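Local atomic coordinates of mRNA-capping enzyme subunit alpha (Saccharomyces cerevisiae, PDB entry 3KYH), a protein that catalyses the second step of mRNA capping, transferring GMP from GTP through a covalent enzyme-GMP intermediate to the 5'-diphosphate end of RNA. Residues C[179-184]-C[197-203]; C[152-158]-C[171-175]. All coordinates share one frame; numbering follows the deposited sequence.

How the contacts relate
Both contacts set helix 168-189 against one mixed beta sheet of the catalytic, nucleotidyl-transferring part of the enzyme. They come in series along the chain: in contact 2 the strand region 152-158 meets the early helix turns 171-175, and in contact 1 the later turns 179-184 meet 197-203, whose strand 200-203 runs parallel to strand 146-152. Their centres are about 13 Å apart, and they merge where Met152 of contact 2 packs against Phe179 and Ile201 of contact 1, with Phe179 also touching Ile158. One helix thus joins successive pieces of the sheet. Phe153, at the corner between strands 146-152 and 154-158, has its side chain about 8 Å from that of the GMP-accepting Lys72.

Contact 1: C[179-184]-C[197-203]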
ATOM      1  N   PHE C 179       9.640 -38.118 -47.312  1.00 75.91           N
ATOM      2  CA  PHE C 179       9.343 -38.424 -45.920  1.00 76.85           C
ATOM      3  C   PHE C 179       8.580 -39.735 -45.622  1.00 81.90           C
ATOM      4  O   PHE C 179       8.995 -40.491 -44.743  1.00 81.30           O
ATOM      5  CB  PHE C 179       8.647 -37.227 -45.296  1.00 73.57           C
ATOM      6  CG  PHE C 179       8.144 -37.464 -43.908  1.00 75.76           C
ATOM      7  CD1 PHE C 179       9.025 -37.488 -42.831  1.00 69.02           C
ATOM      8  CD2 PHE C 179       6.783 -37.593 -43.666  1.00 79.15           C
ATOM      9  CE1 PHE C 179       8.567 -37.654 -41.536  1.00 67.01           C
ATOM     10  CE2 PHE C 179       6.312 -37.764 -42.360  1.00 98.67           C
ATOM     11  CZ  PHE C 179       7.211 -37.798 -41.292  1.00 82.89           C
ATOM     12  N   PHE C 180       7.483 -39.994 -46.339  1.00 83.54           N
ATOM     13  CA  PHE C 180       6.526 -41.047 -45.987  1.00 82.87           C
ATOM     14  C   PHE C 180       6.983 -42.467 -46.322  1.00 83.15           C
ATOM     15  O   PHE C 180       6.901 -43.356 -45.465  1.00 81.33           O
ATOM     16  CB  PHE C 180       5.159 -40.741 -46.611  1.00 86.68           C
ATOM     17  CG  PHE C 180       4.031 -41.598 -46.088  1.00 88.11           C
ATOM     18  CD1 PHE C 180       3.267 -41.171 -45.014  1.00 97.82           C
ATOM     19  CD2 PHE C 180       3.693 -42.799 -46.717  1.00 87.28           C
ATOM     20  CE1 PHE C 180       2.193 -41.937 -44.549  1.00107.86           C
ATOM     21  CE2 PHE C 180       2.640 -43.579 -46.262  1.00 92.68           C
ATOM     22  CZ  PHE C 180       1.877 -43.146 -45.171  1.00105.82           C
ATOM     23  N   LYS C 181       7.371 -42.692 -47.580  1.00 81.53           N
ATOM     24  CA  LYS C 181       7.946 -43.967 -48.038  1.00 80.90           C
ATOM     25  C   LYS C 181       8.929 -44.570 -46.973  1.00 82.48           C
ATOM     26  O   LYS C 181       8.631 -45.651 -46.450  1.00 82.99           O
ATOM     27  CB  LYS C 181       8.566 -43.780 -49.444  1.00 73.50           C
ATOM     28  CG  LYS C 181       8.349 -44.869 -50.491  1.00 66.19           C
ATOM     29  CD  LYS C 181       9.276 -46.064 -50.284  1.00 55.54           C
ATOM     30  CE  LYS C 181       9.923 -46.567 -51.553  1.00 53.70           C
ATOM     31  NZ  LYS C 181      11.166 -47.285 -51.083  1.00 33.03           N
ATOM     32  N   PRO C 182      10.012 -43.846 -46.564  1.00 74.97           N
ATOM     33  CA  PRO C 182      10.947 -44.302 -45.520  1.00 69.52           C
ATOM     34  C   PRO C 182      10.396 -44.395 -44.099  1.00 65.48           C
ATOM     35  O   PRO C 182      10.843 -45.266 -43.356  1.00 63.14           O
ATOM     36  CB  PRO C 182      12.049 -43.258 -45.558  1.00 70.68           C
ATOM     37  CG  PRO C 182      11.348 -42.048 -45.904  1.00 83.08           C
ATOM     38  CD  PRO C 182      10.407 -42.496 -47.001  1.00 79.49           C
ATOM     39  N   TYR C 183       9.456 -43.533 -43.708  1.00 66.63           N
ATOM     40  CA  TYR C 183       8.658 -43.845 -42.507  1.00 66.48           C
ATOM     41  C   TYR C 183       8.045 -45.223 -42.759  1.00 67.99           C
ATOM     42  O   TYR C 183       8.322 -46.149 -42.005  1.00 72.22           O
ATOM     43  CB  TYR C 183       7.591 -42.783 -42.152  1.00 51.42           C
ATOM     44  CG  TYR C 183       6.590 -43.199 -41.079  1.00 84.47           C
ATOM     45  CD1 TYR C 183       6.668 -42.681 -39.780  1.00103.43           C
ATOM     46  CD2 TYR C 183       5.543 -44.105 -41.358  1.00101.74           C
ATOM     47  CE1 TYR C 183       5.745 -43.069 -38.774  1.00 93.29           C
ATOM     48  CE2 TYR C 183       4.621 -44.504 -40.360  1.00102.46           C
ATOM     49  CZ  TYR C 183       4.728 -43.978 -39.073  1.00103.53           C
ATOM     50  OH  TYR C 183       3.827 -44.356 -38.094  1.00 95.46           O
ATOM     51  N   PHE C 184       7.325 -45.388 -43.868  1.00 75.12           N
ATOM     52  CA  PHE C 184       6.444 -46.552 -44.001  1.00 90.31           C
ATOM     53  C   PHE C 184       7.191 -47.871 -44.117  1.00 93.80           C
ATOM     54  O   PHE C 184       6.891 -48.821 -43.380  1.00 90.81           O
ATOM     55  CB  PHE C 184       5.385 -46.384 -45.098  1.00 93.87           C
ATOM     56  CG  PHE C 184       4.079 -47.065 -44.768  1.00 99.94           C
ATOM     57  CD1 PHE C 184       3.073 -46.374 -44.090  1.00 95.21           C
ATOM     58  CD2 PHE C 184       3.879 -48.410 -45.086  1.00116.08           C
ATOM     59  CE1 PHE C 184       1.876 -47.002 -43.743  1.00115.50           C
ATOM     60  CE2 PHE C 184       2.684 -49.056 -44.742  1.00123.82           C
ATOM     61  CZ  PHE C 184       1.680 -48.349 -44.068  1.00125.30           C
ATOM     62  N   PHE C 197       7.637 -44.862 -31.210  1.00 81.57           N
ATOM     63  CA  PHE C 197       6.659 -44.142 -32.042  1.00 80.52           C
ATOM     64  C   PHE C 197       5.300 -44.078 -31.280  1.00 78.02           C
ATOM     65  O   PHE C 197       4.627 -45.106 -31.136  1.00 84.97           O
ATOM     66  CB  PHE C 197       6.462 -44.920 -33.367  1.00 77.61           C
ATOM     67  CG  PHE C 197       7.585 -44.800 -34.393  1.00 76.63           C
ATOM     68  CD1 PHE C 197       7.260 -44.800 -35.757  1.00 81.00           C
ATOM     69  CD2 PHE C 197       8.942 -44.779 -34.041  1.00 85.17           C
ATOM     70  CE1 PHE C 197       8.240 -44.709 -36.754  1.00 70.48           C
ATOM     71  CE2 PHE C 197       9.961 -44.695 -35.038  1.00 86.60           C
ATOM     72  CZ  PHE C 197       9.602 -44.663 -36.400  1.00 77.72           C
ATOM     73  N   PRO C 198       4.897 -42.892 -30.775  1.00 70.34           N
ATOM     74  CA  PRO C 198       3.714 -42.744 -29.913  1.00 70.69           C
ATOM     75  C   PRO C 198       2.351 -42.810 -30.589  1.00 69.86           C
ATOM     76  O   PRO C 198       1.340 -42.928 -29.895  1.00 79.77           O
ATOM     77  CB  PRO C 198       3.869 -41.327 -29.337  1.00 73.55           C
ATOM     78  CG  PRO C 198       4.667 -40.608 -30.353  1.00 84.83           C
ATOM     79  CD  PRO C 198       5.676 -41.644 -30.792  1.00 74.47           C
ATOM     80  N   PHE C 199       2.324 -42.708 -31.914  1.00 63.62           N
ATOM     81  CA  PHE C 199       1.102 -42.487 -32.673  1.00 49.31           C
ATOM     82  C   PHE C 199       1.328 -42.689 -34.174  1.00 50.79           C
ATOM     83  O   PHE C 199       2.450 -42.496 -34.642  1.00 58.24           O
ATOM     84  CB  PHE C 199       0.588 -41.078 -32.371  1.00 43.46           C
ATOM     85  CG  PHE C 199       1.408 -39.934 -32.967  1.00 50.89           C
ATOM     86  CD1 PHE C 199       1.715 -39.847 -34.333  1.00 32.04           C
ATOM     87  CD2 PHE C 199       1.718 -38.833 -32.172  1.00 46.55           C
ATOM     88  CE1 PHE C 199       2.314 -38.703 -34.863  1.00 36.00           C
ATOM     89  CE2 PHE C 199       2.389 -37.719 -32.687  1.00 61.52           C
ATOM     90  CZ  PHE C 199       2.667 -37.649 -34.035  1.00 48.32           C
ATOM     91  N   LYS C 200       0.278 -43.020 -34.930  1.00 49.86           N
ATOM     92  CA  LYS C 200       0.419 -43.340 -36.358  1.00 59.42           C
ATOM     93  C   LYS C 200       0.471 -42.140 -37.333  1.00 68.72           C
ATOM     94  O   LYS C 200       0.061 -41.021 -36.990  1.00 75.27           O
ATOM     95  CB  LYS C 200      -0.640 -44.360 -36.791  1.00 58.18           C
ATOM     96  CG  LYS C 200      -0.170 -45.257 -37.943  1.00 60.26           C
ATOM     97  CD  LYS C 200      -1.298 -45.969 -38.682  1.00 70.64           C
ATOM     98  CE  LYS C 200      -0.979 -45.957 -40.176  1.00 87.73           C
ATOM     99  NZ  LYS C 200      -1.624 -47.033 -40.971  1.00 85.04           N
ATOM    100  N   ILE C 201       1.013 -42.376 -38.533  1.00 69.09           N
ATOM    101  CA  ILE C 201       1.083 -41.369 -39.607  1.00 67.14           C
ATOM    102  C   ILE C 201       0.431 -41.864 -40.902  1.00 59.97           C
ATOM    103  O   ILE C 201       0.465 -43.056 -41.201  1.00 56.07           O
ATOM    104  CB  ILE C 201       2.531 -40.862 -39.816  1.00 70.80           C
ATOM    105  CG1 ILE C 201       2.932 -39.972 -38.635  1.00 73.47           C
ATOM    106  CG2 ILE C 201       2.658 -39.966 -41.050  1.00 77.80           C
ATOM    107  CD1 ILE C 201       3.494 -40.722 -37.464  1.00 80.83           C
ATOM    108  N   SER C 202      -0.278 -40.968 -41.590  1.00 58.99           N
ATOM    109  CA  SER C 202      -0.885 -41.293 -42.878  1.00 62.12           C
ATOM    110  C   SER C 202      -0.984 -40.074 -43.746  1.00 57.68           C
ATOM    111  O   SER C 202      -0.999 -38.945 -43.220  1.00 68.62           O
ATOM    112  CB  SER C 202      -2.254 -41.967 -42.752  1.00 62.78           C
ATOM    113  OG  SER C 202      -2.679 -42.412 -44.043  1.00 76.77           O
ATOM    114  N   MET C 203      -1.044 -40.319 -45.058  1.00 45.98           N
ATOM    115  CA  MET C 203      -1.242 -39.254 -46.044  1.00 59.82           C
ATOM    116  C   MET C 203      -2.695 -38.712 -46.045  1.00 62.01           C
ATOM    117  O   MET C 203      -3.633 -39.474 -45.817  1.00 53.19           O
ATOM    118  CB  MET C 203      -0.814 -39.726 -47.445  1.00 56.66           C
ATOM    119  CG  MET C 203       0.691 -39.978 -47.598  1.00 65.95           C
ATOM    120  SD  MET C 203       1.741 -38.585 -48.047  1.00 93.06           S
ATOM    121  CE  MET C 203       1.573 -38.705 -49.838  1.00 96.80           C
TER
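Three aromatic side chains of helix 179-184, Phe180, Tyr183 and, at the margin, Phe184, carry the helix's approach to residues 197-203. The flat Phe180 and Tyr183 rings offer broad faces to the strand's aliphatic groups. Flexible Met203 folds its CG over the centre of the Phe180 ring, 3.8 Å from its centroid in a CH-pi contact, leaving its sulfur oblique to the same ring as a Met-aromatic contact. Ile201 does likewise for Tyr183: its CB lies over one face, displaced toward the rim, at 4.2 Å from the centroid. Both rings reach the strand because CG lies opposite the backbone N (chi1 -168° for Phe180, 169° for Tyr183).

The other apolar contacts are made side by side. Ile201 is branched, which suits it to serve two rings at once: CD1 comes to 3.5 Å from Tyr183 CE1, while CG2 lies 4.0 Å from Phe180 CE1. Farther along, Tyr183 CE1 meets Phe197 CE1 at 3.6 Å, the two planes inclined at 39°. Phe180 also turns its edge to the strand backbone, with CE1 3.6 Å from Ser202 CA. At the margin, the Lys200 amine approaches the edge of the Phe184 ring.

Beyond the two segments, Phe179 packs edge-to-face on Phe110, and Phe108 meets the rings of Phe197 and Phe199. The axes of 179-184 and 200-203 pass 9.7 Å apart. This is helix-on-sheet packing in the catalytic domain: after helix 168-189 the chain returns as a strand parallel to 146-152, with aromatic and aliphatic side chains filling most of the interface, its margin partly exposed.

Contact 2: C[152-158]-C[171-175]; sequences MFDCLAI and RLAHL
Arg171 opens the helical segment by gripping Asp154 side-on, NE and NH2 both donating to OD1 at 2.8 Å in a salt bridge. OD1 lies near the guanidinium plane, receiving NE through its syn lone pair and NH2 from above the carboxylate; the two planes are 59° apart. Both N-H...O angles are only 140°, so the shared oxygen is met by two bent bonds. A bend in the arginine chain at chi3 (-37°) turns the head back to the acid, while CB rests 3.5 Å from Cys155 O. Since NH1 also bonds Ser166 O and Ala236 O, a lysine in its place would probably leave the Ser166 or Ala236 carbonyl, and part of the Asp154 carboxylate, without a partner. One residue on, Leu172, only partly buried, covers the Phe153 carbonyl by van der Waals contact, its CD2 3.5 Å from Phe153 O. His174 comes next, its CB lying 4.2 Å from Ile158 CG2. Leu175 completes the segment and has the largest share of the interface: CD2 lies 3.6 Å from Cys155 CB and CD1 3.7 Å from Cys155 SG. Cysteine is small enough there to let the leucine settle close to the strand.

Strand 129-139 pairs antiparallel alongside 154-158, its Leu130 facing both Leu156 and Ala157 in a classic beta bulge, while helix 168-189 lies across one face of the sheet.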
ATOM      1  N   MET C 152      -1.387 -35.596 -43.231  1.00 51.87           N
ATOM      2  CA  MET C 152      -0.598 -34.558 -43.902  1.00 65.71           C
ATOM      3  C   MET C 152      -1.140 -34.181 -45.274  1.00 68.20           C
ATOM      4  O   MET C 152      -1.404 -35.058 -46.119  1.00 67.66           O
ATOM      5  CB  MET C 152       0.857 -35.018 -44.079  1.00 72.07           C
ATOM      6  CG  MET C 152       1.621 -35.383 -42.821  1.00 72.50           C
ATOM      7  SD  MET C 152       2.677 -36.823 -43.092  1.00 78.02           S
ATOM      8  CE  MET C 152       3.386 -36.468 -44.683  1.00 67.21           C
ATOM      9  N   PHE C 153      -1.220 -32.876 -45.519  1.00 65.06           N
ATOM     10  CA  PHE C 153      -1.936 -32.396 -46.708  1.00 75.48           C
ATOM     11  C   PHE C 153      -1.094 -31.561 -47.647  1.00 77.96           C
ATOM     12  O   PHE C 153      -1.341 -31.509 -48.852  1.00 79.31           O
ATOM     13  CB  PHE C 153      -3.310 -31.745 -46.393  1.00 79.96           C
ATOM     14  CG  PHE C 153      -3.388 -30.941 -45.091  1.00 80.16           C
ATOM     15  CD1 PHE C 153      -3.414 -31.581 -43.845  1.00 83.77           C
ATOM     16  CD2 PHE C 153      -3.574 -29.549 -45.125  1.00 86.01           C
ATOM     17  CE1 PHE C 153      -3.532 -30.849 -42.650  1.00 83.16           C
ATOM     18  CE2 PHE C 153      -3.679 -28.801 -43.938  1.00 91.27           C
ATOM     19  CZ  PHE C 153      -3.658 -29.457 -42.695  1.00 84.62           C
ATOM     20  N   ASP C 154      -0.102 -30.903 -47.063  1.00 84.11           N
ATOM     21  CA  ASP C 154       0.927 -30.224 -47.819  1.00 86.94           C
ATOM     22  C   ASP C 154       2.222 -30.213 -47.007  1.00 91.57           C
ATOM     23  O   ASP C 154       2.198 -30.388 -45.786  1.00 89.81           O
ATOM     24  CB  ASP C 154       0.485 -28.811 -48.197  1.00 84.31           C
ATOM     25  CG  ASP C 154       1.353 -28.213 -49.278  1.00 84.08           C
ATOM     26  OD1 ASP C 154       1.220 -28.589 -50.459  1.00104.78           O
ATOM     27  OD2 ASP C 154       2.224 -27.396 -48.942  1.00 94.55           O
ATOM     28  N   CYS C 155       3.336 -30.031 -47.714  1.00 92.94           N
ATOM     29  CA  CYS C 155       4.680 -29.994 -47.163  1.00 99.64           C
ATOM     30  C   CYS C 155       5.407 -28.895 -47.920  1.00100.72           C
ATOM     31  O   CYS C 155       5.304 -28.818 -49.159  1.00102.82           O
ATOM     32  CB  CYS C 155       5.371 -31.336 -47.426  1.00106.08           C
ATOM     33  SG  CYS C 155       6.852 -31.710 -46.450  1.00123.24           S
ATOM     34  N   LEU C 156       6.145 -28.068 -47.179  1.00 96.20           N
ATOM     35  CA  LEU C 156       6.856 -26.926 -47.749  1.00 96.71           C
ATOM     36  C   LEU C 156       8.365 -26.914 -47.506  1.00105.15           C
ATOM     37  O   LEU C 156       9.058 -25.951 -47.878  1.00108.69           O
ATOM     38  CB  LEU C 156       6.211 -25.597 -47.333  1.00 97.66           C
ATOM     39  CG  LEU C 156       5.754 -25.201 -45.921  1.00 93.50           C
ATOM     40  CD1 LEU C 156       6.575 -25.781 -44.791  1.00 91.82           C
ATOM     41  CD2 LEU C 156       5.828 -23.706 -45.827  1.00 94.45           C
ATOM     42  N   ALA C 157       8.859 -27.972 -46.860  1.00107.58           N
ATOM     43  CA  ALA C 157      10.300 -28.220 -46.722  1.00103.76           C
ATOM     44  C   ALA C 157      10.599 -29.708 -46.708  1.00101.66           C
ATOM     45  O   ALA C 157      10.004 -30.464 -45.946  1.00 99.23           O
ATOM     46  CB  ALA C 157      10.875 -27.552 -45.478  1.00100.73           C
ATOM     47  N   ILE C 158      11.487 -30.125 -47.604  1.00103.16           N
ATOM     48  CA  ILE C 158      12.042 -31.473 -47.564  1.00 98.29           C
ATOM     49  C   ILE C 158      13.562 -31.422 -47.687  1.00100.68           C
ATOM     50  O   ILE C 158      14.113 -30.737 -48.566  1.00102.64           O
ATOM     51  CB  ILE C 158      11.358 -32.481 -48.545  1.00 96.52           C
ATOM     52  CG1 ILE C 158      11.471 -33.895 -47.980  1.00 96.01           C
ATOM     53  CG2 ILE C 158      11.907 -32.425 -49.989  1.00 88.11           C
ATOM     54  CD1 ILE C 158      10.260 -34.338 -47.181  1.00120.55           C
ATOM     55  N   ARG C 171       4.990 -30.217 -54.584  1.00 89.46           N
ATOM     56  CA  ARG C 171       5.071 -30.130 -53.117  1.00 92.76           C
ATOM     57  C   ARG C 171       4.592 -31.436 -52.462  1.00 91.84           C
ATOM     58  O   ARG C 171       5.365 -32.064 -51.734  1.00 92.21           O
ATOM     59  CB  ARG C 171       4.299 -28.930 -52.559  1.00 95.95           C
ATOM     60  CG  ARG C 171       4.983 -27.556 -52.701  1.00 89.08           C
ATOM     61  CD  ARG C 171       4.380 -26.510 -51.730  1.00 55.49           C
ATOM     62  NE  ARG C 171       2.939 -26.682 -51.578  1.00 66.35           N
ATOM     63  CZ  ARG C 171       2.007 -26.119 -52.346  1.00 85.32           C
ATOM     64  NH1 ARG C 171       2.317 -25.246 -53.319  1.00 80.20           N
ATOM     65  NH2 ARG C 171       0.740 -26.420 -52.094  1.00 70.76           N
ATOM     66  N   LEU C 172       3.343 -31.840 -52.719  1.00 87.51           N
ATOM     67  CA  LEU C 172       2.829 -33.168 -52.325  1.00 85.09           C
ATOM     68  C   LEU C 172       3.781 -34.288 -52.734  1.00 83.12           C
ATOM     69  O   LEU C 172       4.101 -35.138 -51.891  1.00 79.97           O
ATOM     70  CB  LEU C 172       1.479 -33.498 -52.985  1.00 86.83           C
ATOM     71  CG  LEU C 172       0.026 -33.232 -52.553  1.00 85.47           C
ATOM     72  CD1 LEU C 172      -0.861 -33.732 -53.701  1.00 67.68           C
ATOM     73  CD2 LEU C 172      -0.419 -33.866 -51.209  1.00 67.70           C
ATOM     74  N   ALA C 173       4.201 -34.278 -54.011  1.00 71.67           N
ATOM     75  CA  ALA C 173       4.975 -35.371 -54.638  1.00 76.28           C
ATOM     76  C   ALA C 173       6.173 -35.856 -53.810  1.00 82.50           C
ATOM     77  O   ALA C 173       6.118 -36.931 -53.201  1.00 80.83           O
ATOM     78  CB  ALA C 173       5.420 -35.006 -56.070  1.00 63.04           C
ATOM     79  N   HIS C 174       7.239 -35.052 -53.809  1.00 88.59           N
ATOM     80  CA  HIS C 174       8.428 -35.245 -52.986  1.00 88.31           C
ATOM     81  C   HIS C 174       8.044 -35.880 -51.642  1.00 92.36           C
ATOM     82  O   HIS C 174       8.425 -37.022 -51.379  1.00 96.59           O
ATOM     83  CB  HIS C 174       9.153 -33.907 -52.765  1.00 86.45           C
ATOM     84  CG  HIS C 174       9.927 -33.404 -53.953  1.00 88.18           C
ATOM     85  ND1 HIS C 174       9.630 -32.208 -54.575  1.00 85.57           N
ATOM     86  CD2 HIS C 174      11.034 -33.882 -54.575  1.00 83.31           C
ATOM     87  CE1 HIS C 174      10.499 -31.986 -55.545  1.00 77.30           C
ATOM     88  NE2 HIS C 174      11.357 -32.994 -55.574  1.00 94.02           N
ATOM     89  N   LEU C 175       7.217 -35.183 -50.858  1.00 90.02           N
ATOM     90  CA  LEU C 175       6.746 -35.625 -49.533  1.00 85.45           C
ATOM     91  C   LEU C 175       6.373 -37.110 -49.446  1.00 80.12           C
ATOM     92  O   LEU C 175       6.413 -37.713 -48.376  1.00 70.57           O
ATOM     93  CB  LEU C 175       5.554 -34.748 -49.099  1.00 89.48           C
ATOM     94  CG  LEU C 175       4.549 -35.119 -47.995  1.00 86.03           C
ATOM     95  CD1 LEU C 175       5.218 -34.986 -46.648  1.00 87.56           C
ATOM     96  CD2 LEU C 175       3.319 -34.215 -48.034  1.00 93.31           C
TER